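Local coordinates for protein lysozyme (Penaeus vannamei, PDB 6UKC) that probably hydrolyses the beta-1,4 linkages of bacterial peptidoglycan and of chitodextrins, as a C-type lysozyme of glycosyl hydrolase family 22 in shrimp innate immunity, at residues A[93-96]-A[97-100]; A[75-78]-A[79-83]. All coordinates share one frame; numbering follows the deposited sequence.

Interaction 1. Residues A[93-96]-A[97-100]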
ATOM      1  N   CYS A  93       6.929  -3.485   3.215  1.00 18.04           N
ATOM      2  CA  CYS A  93       6.960  -4.125   1.875  1.00 18.30           C
ATOM      3  C   CYS A  93       6.522  -3.128   0.784  1.00 18.81           C
ATOM      4  O   CYS A  93       7.135  -3.126  -0.347  1.00 18.70           O
ATOM      5  CB  CYS A  93       6.124  -5.395   1.855  1.00 18.71           C
ATOM      6  SG  CYS A  93       6.167  -6.243   0.259  1.00 19.04           S
ATOM      7  N   ALA A  94       5.532  -2.280   1.070  1.00 18.27           N
ATOM      8  CA  ALA A  94       5.108  -1.223   0.114  1.00 17.80           C
ATOM      9  C   ALA A  94       6.304  -0.287  -0.140  1.00 17.61           C
ATOM     10  O   ALA A  94       6.583   0.032  -1.304  1.00 15.88           O
ATOM     11  CB  ALA A  94       3.866  -0.491   0.603  1.00 17.54           C
ATOM     12  N   GLU A  95       7.058   0.091   0.891  1.00 17.71           N
ATOM     13  CA  GLU A  95       8.225   0.996   0.686  1.00 17.63           C
ATOM     14  C   GLU A  95       9.282   0.320  -0.189  1.00 18.43           C
ATOM     15  O   GLU A  95       9.984   1.050  -0.916  1.00 17.51           O
ATOM     16  CB  GLU A  95       8.835   1.386   2.024  1.00 18.45           C
ATOM     17  CG  GLU A  95       7.930   2.331   2.786  1.00 20.85           C
ATOM     18  CD  GLU A  95       8.444   2.745   4.149  1.00 21.49           C
ATOM     19  OE1 GLU A  95       8.062   3.822   4.616  1.00 21.86           O
ATOM     20  OE2 GLU A  95       9.208   1.972   4.734  1.00 25.47           O
ATOM     21  N   THR A  96       9.456  -1.000  -0.060  1.00 18.04           N
ATOM     22  CA  THR A  96      10.351  -1.799  -0.944  1.00 18.75           C
ATOM     23  C   THR A  96       9.805  -1.820  -2.382  1.00 18.11           C
ATOM     24  O   THR A  96      10.631  -1.723  -3.342  1.00 16.89           O
ATOM     25  CB  THR A  96      10.500  -3.232  -0.425  1.00 19.32           C
ATOM     26  OG1 THR A  96      11.111  -3.086   0.847  1.00 19.04           O
ATOM     27  CG2 THR A  96      11.338  -4.126  -1.318  1.00 20.75           C
ATOM     28  N   ILE A  97       8.487  -2.016  -2.542  1.00 18.52           N
ATOM     29  CA  ILE A  97       7.848  -1.986  -3.895  1.00 18.80           C
ATOM     30  C   ILE A  97       8.100  -0.601  -4.514  1.00 18.81           C
ATOM     31  O   ILE A  97       8.579  -0.548  -5.667  1.00 19.77           O
ATOM     32  CB  ILE A  97       6.355  -2.343  -3.818  1.00 19.92           C
ATOM     33  CG1 ILE A  97       6.169  -3.811  -3.414  1.00 19.09           C
ATOM     34  CG2 ILE A  97       5.631  -2.009  -5.123  1.00 19.71           C
ATOM     35  CD1 ILE A  97       4.760  -4.170  -3.077  1.00 18.09           C
ATOM     36  N   ARG A  98       7.831   0.470  -3.769  1.00 17.76           N
ATOM     37  CA  ARG A  98       8.123   1.869  -4.181  1.00 19.03           C
ATOM     38  C   ARG A  98       9.623   2.032  -4.480  1.00 19.30           C
ATOM     39  O   ARG A  98       9.949   2.608  -5.517  1.00 19.03           O
ATOM     40  CB  ARG A  98       7.715   2.877  -3.100  1.00 17.88           C
ATOM     41  CG  ARG A  98       7.627   4.306  -3.628  1.00 17.52           C
ATOM     42  CD  ARG A  98       7.455   5.360  -2.541  1.00 17.23           C
ATOM     43  NE  ARG A  98       8.490   5.220  -1.538  1.00 16.32           N
ATOM     44  CZ  ARG A  98       8.331   5.398  -0.234  1.00 17.22           C
ATOM     45  NH1 ARG A  98       7.149   5.742   0.256  1.00 17.92           N
ATOM     46  NH2 ARG A  98       9.360   5.207   0.583  1.00 16.38           N
ATOM     47  N   ARG A  99      10.509   1.541  -3.615  1.00 20.38           N
ATOM     48  CA  ARG A  99      11.977   1.688  -3.806  1.00 21.67           C
ATOM     49  C   ARG A  99      12.369   0.998  -5.119  1.00 22.22           C
ATOM     50  O   ARG A  99      13.007   1.673  -5.962  1.00 21.92           O
ATOM     51  CB  ARG A  99      12.774   1.177  -2.603  1.00 22.48           C
ATOM     52  CG  ARG A  99      14.271   1.451  -2.704  1.00 23.72           C
ATOM     53  CD  ARG A  99      15.080   1.014  -1.502  1.00 25.85           C
ATOM     54  NE  ARG A  99      14.458  -0.083  -0.757  1.00 31.61           N
ATOM     55  CZ  ARG A  99      13.666   0.045   0.322  1.00 33.50           C
ATOM     56  NH1 ARG A  99      13.383   1.229   0.841  1.00 36.54           N
ATOM     57  NH2 ARG A  99      13.166  -1.029   0.903  1.00 33.33           N
ATOM     58  N   ASP A 100      11.979  -0.263  -5.325  1.00 21.82           N
ATOM     59  CA  ASP A 100      12.431  -1.021  -6.531  1.00 22.75           C
ATOM     60  C   ASP A 100      11.848  -0.412  -7.815  1.00 22.35           C
ATOM     61  O   ASP A 100      12.608  -0.247  -8.816  1.00 19.21           O
ATOM     62  CB  ASP A 100      12.063  -2.503  -6.413  1.00 24.21           C
ATOM     63  CG  ASP A 100      12.912  -3.216  -5.367  1.00 25.21           C
ATOM     64  OD1 ASP A 100      13.667  -2.529  -4.635  1.00 22.77           O
ATOM     65  OD2 ASP A 100      12.819  -4.459  -5.295  1.00 31.53           O
TER
HETATM   66  O   HOH W   1       6.859   5.565   3.384  1.00 11.30           O
HETATM   67  O   HOH W   2      11.308   3.206  -0.010  1.00 20.60           O

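Interaction 2. Residues A[75-78]-A[79-83]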
ATOM      1  N   CYS A  75      10.089  -9.177  -0.850  1.00 19.61           N
ATOM      2  CA  CYS A  75       9.926  -8.613   0.518  1.00 19.58           C
ATOM      3  C   CYS A  75      10.304  -9.637   1.591  1.00 19.52           C
ATOM      4  O   CYS A  75      10.326  -9.243   2.798  1.00 16.84           O
ATOM      5  CB  CYS A  75       8.507  -8.111   0.742  1.00 19.55           C
ATOM      6  SG  CYS A  75       8.147  -6.594  -0.171  1.00 20.94           S
ATOM      7  N   LYS A  76      10.569 -10.885   1.171  1.00 20.71           N
ATOM      8  CA  LYS A  76      11.064 -11.981   2.045  1.00 22.09           C
ATOM      9  C   LYS A  76      10.108 -12.138   3.223  1.00 21.17           C
ATOM     10  O   LYS A  76      10.561 -12.097   4.372  1.00 21.67           O
ATOM     11  CB  LYS A  76      12.512 -11.701   2.467  1.00 22.27           C
ATOM     12  CG  LYS A  76      13.507 -11.884   1.324  1.00 25.55           C
ATOM     13  CD  LYS A  76      13.589 -13.329   0.803  1.00 27.31           C
ATOM     14  CE  LYS A  76      13.632 -13.476  -0.715  1.00 29.33           C
ATOM     15  NZ  LYS A  76      14.980 -13.213  -1.276  1.00 30.77           N
ATOM     16  N   ILE A  77       8.826 -12.286   2.915  1.00 20.92           N
ATOM     17  CA  ILE A  77       7.732 -12.312   3.916  1.00 21.24           C
ATOM     18  C   ILE A  77       6.633 -13.239   3.394  1.00 20.02           C
ATOM     19  O   ILE A  77       6.355 -13.256   2.182  1.00 19.16           O
ATOM     20  CB  ILE A  77       7.263 -10.864   4.193  1.00 23.32           C
ATOM     21  CG1 ILE A  77       6.528 -10.742   5.524  1.00 23.31           C
ATOM     22  CG2 ILE A  77       6.423 -10.302   3.052  1.00 23.94           C
ATOM     23  CD1 ILE A  77       7.441 -10.714   6.707  1.00 24.72           C
ATOM     24  N   PRO A  78       6.033 -14.068   4.291  1.00 18.95           N
ATOM     25  CA  PRO A  78       4.755 -14.711   4.007  1.00 20.06           C
ATOM     26  C   PRO A  78       3.647 -13.657   3.766  1.00 20.79           C
ATOM     27  O   PRO A  78       3.501 -12.708   4.575  1.00 19.51           O
ATOM     28  CB  PRO A  78       4.422 -15.569   5.248  1.00 19.43           C
ATOM     29  CG  PRO A  78       5.400 -15.150   6.327  1.00 19.11           C
ATOM     30  CD  PRO A  78       6.495 -14.338   5.663  1.00 19.03           C
ATOM     31  N   CYS A  79       2.866 -13.859   2.698  1.00 20.66           N
ATOM     32  CA  CYS A  79       1.804 -12.925   2.250  1.00 22.84           C
ATOM     33  C   CYS A  79       0.819 -12.670   3.395  1.00 22.05           C
ATOM     34  O   CYS A  79       0.392 -11.523   3.524  1.00 21.22           O
ATOM     35  CB  CYS A  79       1.103 -13.438   0.997  1.00 23.71           C
ATOM     36  SG  CYS A  79       2.198 -13.586  -0.442  1.00 23.05           S
ATOM     37  N   SER A  80       0.547 -13.665   4.243  1.00 23.66           N
ATOM     38  CA  SER A  80      -0.343 -13.547   5.440  1.00 25.98           C
ATOM     39  C   SER A  80       0.108 -12.360   6.304  1.00 25.90           C
ATOM     40  O   SER A  80      -0.784 -11.644   6.837  1.00 27.96           O
ATOM     41  CB  SER A  80      -0.409 -14.829   6.261  1.00 24.17           C
ATOM     42  OG  SER A  80       0.891 -15.235   6.666  1.00 26.37           O
ATOM     43  N   ASP A  81       1.420 -12.096   6.363  1.00 25.71           N
ATOM     44  CA  ASP A  81       1.973 -11.001   7.202  1.00 26.98           C
ATOM     45  C   ASP A  81       1.511  -9.634   6.668  1.00 25.78           C
ATOM     46  O   ASP A  81       1.548  -8.649   7.427  1.00 23.84           O
ATOM     47  CB  ASP A  81       3.497 -11.104   7.303  1.00 28.78           C
ATOM     48  CG  ASP A  81       3.991 -12.153   8.296  1.00 28.49           C
ATOM     49  OD1 ASP A  81       3.227 -12.538   9.174  1.00 29.37           O
ATOM     50  OD2 ASP A  81       5.136 -12.576   8.170  1.00 30.29           O
ATOM     51  N   LEU A  82       1.106  -9.570   5.402  1.00 28.31           N
ATOM     52  CA  LEU A  82       0.609  -8.337   4.740  1.00 30.29           C
ATOM     53  C   LEU A  82      -0.905  -8.236   4.910  1.00 32.33           C
ATOM     54  O   LEU A  82      -1.470  -7.248   4.407  1.00 39.85           O
ATOM     55  CB  LEU A  82       1.009  -8.381   3.264  1.00 30.58           C
ATOM     56  CG  LEU A  82       2.505  -8.567   3.029  1.00 32.77           C
ATOM     57  CD1 LEU A  82       2.845  -8.303   1.572  1.00 34.61           C
ATOM     58  CD2 LEU A  82       3.331  -7.670   3.960  1.00 31.90           C
ATOM     59  N   MET A  83      -1.518  -9.205   5.609  1.00 32.80           N
ATOM     60  CA  MET A  83      -2.982  -9.237   5.837  1.00 33.55           C
ATOM     61  C   MET A  83      -3.225  -9.313   7.345  1.00 32.07           C
ATOM     62  O   MET A  83      -3.656 -10.350   7.829  1.00 40.77           O
ATOM     63  CB  MET A  83      -3.594 -10.444   5.123  1.00 37.24           C
ATOM     64  CG  MET A  83      -5.067 -10.308   4.870  1.00 37.56           C
ATOM     65  SD  MET A  83      -5.499 -11.122   3.337  1.00 41.84           S
ATOM     66  CE  MET A  83      -4.692 -12.703   3.601  1.00 41.25           C
TER

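Interaction 1. Residues A[93-96]-A[97-100]
Arg98 reaches back along helix 88-105 to lie beside Glu95, one turn earlier, the two side chains pointing the same way. Its CB sits 3.5 Å from Ala94 O, the carbonyl oxygen that also receives the Arg98 backbone N-H in an almost straight bond. CG stands opposite the backbone N (chi1 -164°), and the chain then runs out until a bend at chi3 (53°) turns the guanidinium back toward Glu95. There NH2 comes within 3.9 Å of Glu95 CG, with Glu95 CA over one face of the group. Carboxylate and guanidinium planes are 48° apart and the charges do not form a salt bridge, since Glu95 OE1 and Arg98 NH2 stay 4.5 Å apart. Water instead joins them: one molecule, in plane at the guanidinium edge, accepts from Arg98 NH1 and donates to Glu95 OE1, while a second accepts from NH2 and donates to the backbone oxygen of Glu95. Several N-H groups let arginine serve both waters, and its side chain also touches Trp30 of helix 24-38. On the next residue, the Arg99 guanidinium lies over Thr96 CA, and Glu95 O stands 3.8 Å above its plane. Thr96 OG1 turns to the carbonyl of Arg92, which satisfies the hydroxyl within the helix. Buried Ile97 places CD1 4.2 Å from Cys93 SG, an apolar pair suited to the inner side. The arrangement is that of an amphipathic alpha-helix, with four successive i to i+4 backbone bonds from Cys93 O to Asp100 N, in the C-type lysozyme fold.

Interaction 2. Residues A[75-78]-A[79-83]
A short 3-10 turn, residues 79-82, opens just after Pro78 in the long disulfide-bonded loop between strand 60-61 and helix 88-105. Asp81 N donates to Pro78 O at 2.8 Å, approaching from above the carbonyl plane, and the i to i+3 spacing continues when Leu82 N bonds to Cys79 O. Proline suits the residue before the turn because its ring fixes phi and its nitrogen needs no acceptor. The side chain of Asp81 folds back across Ile77 and Pro78: OD2 lies 3.2 Å from Pro78 CG and 3.3 Å from Ile77 CD1, while CB meets Ile77 CG1 at 3.5 Å. Ile77 holds CG1 opposite its own nitrogen (chi1 -159°), which sends that branch to Asp81 and turns CG2 to Leu82, whose CD2 is 4.2 Å away. Leucine is apt here, for its buried end also packs on Cys93 of helix 88-105. Cys79 starts the turn and is tied to Cys66 by a disulfide. The carboxylate oxygen thus meets carbon rather than a donor in this contact, so the turn is held here by backbone bonds and van der Waals packing, with the disulfide as a covalent tie, and no charge pair takes part.

How the interactions relate
Interaction 2 precedes interaction 1 along the chain, and their centres lie about 13 Å apart. What joins them is the disulfide between Cys75 SG and Cys93 SG, 2.1 Å long, which ties the start of the 75-83 loop to helix 88-105. Packing flanks this bond: Leu82 CD1 comes to 4.1 Å from Cys93 SG, and Cys75 SG is equally far from Thr96 CB. Cys93 therefore belongs to both contacts. The disulfide of Cys66 and Cys79 closes the loop on itself, whereas that of Cys75 and Cys93 joins it to helix 88-105, linking the loop-rich part of this C-type lysozyme to its helices.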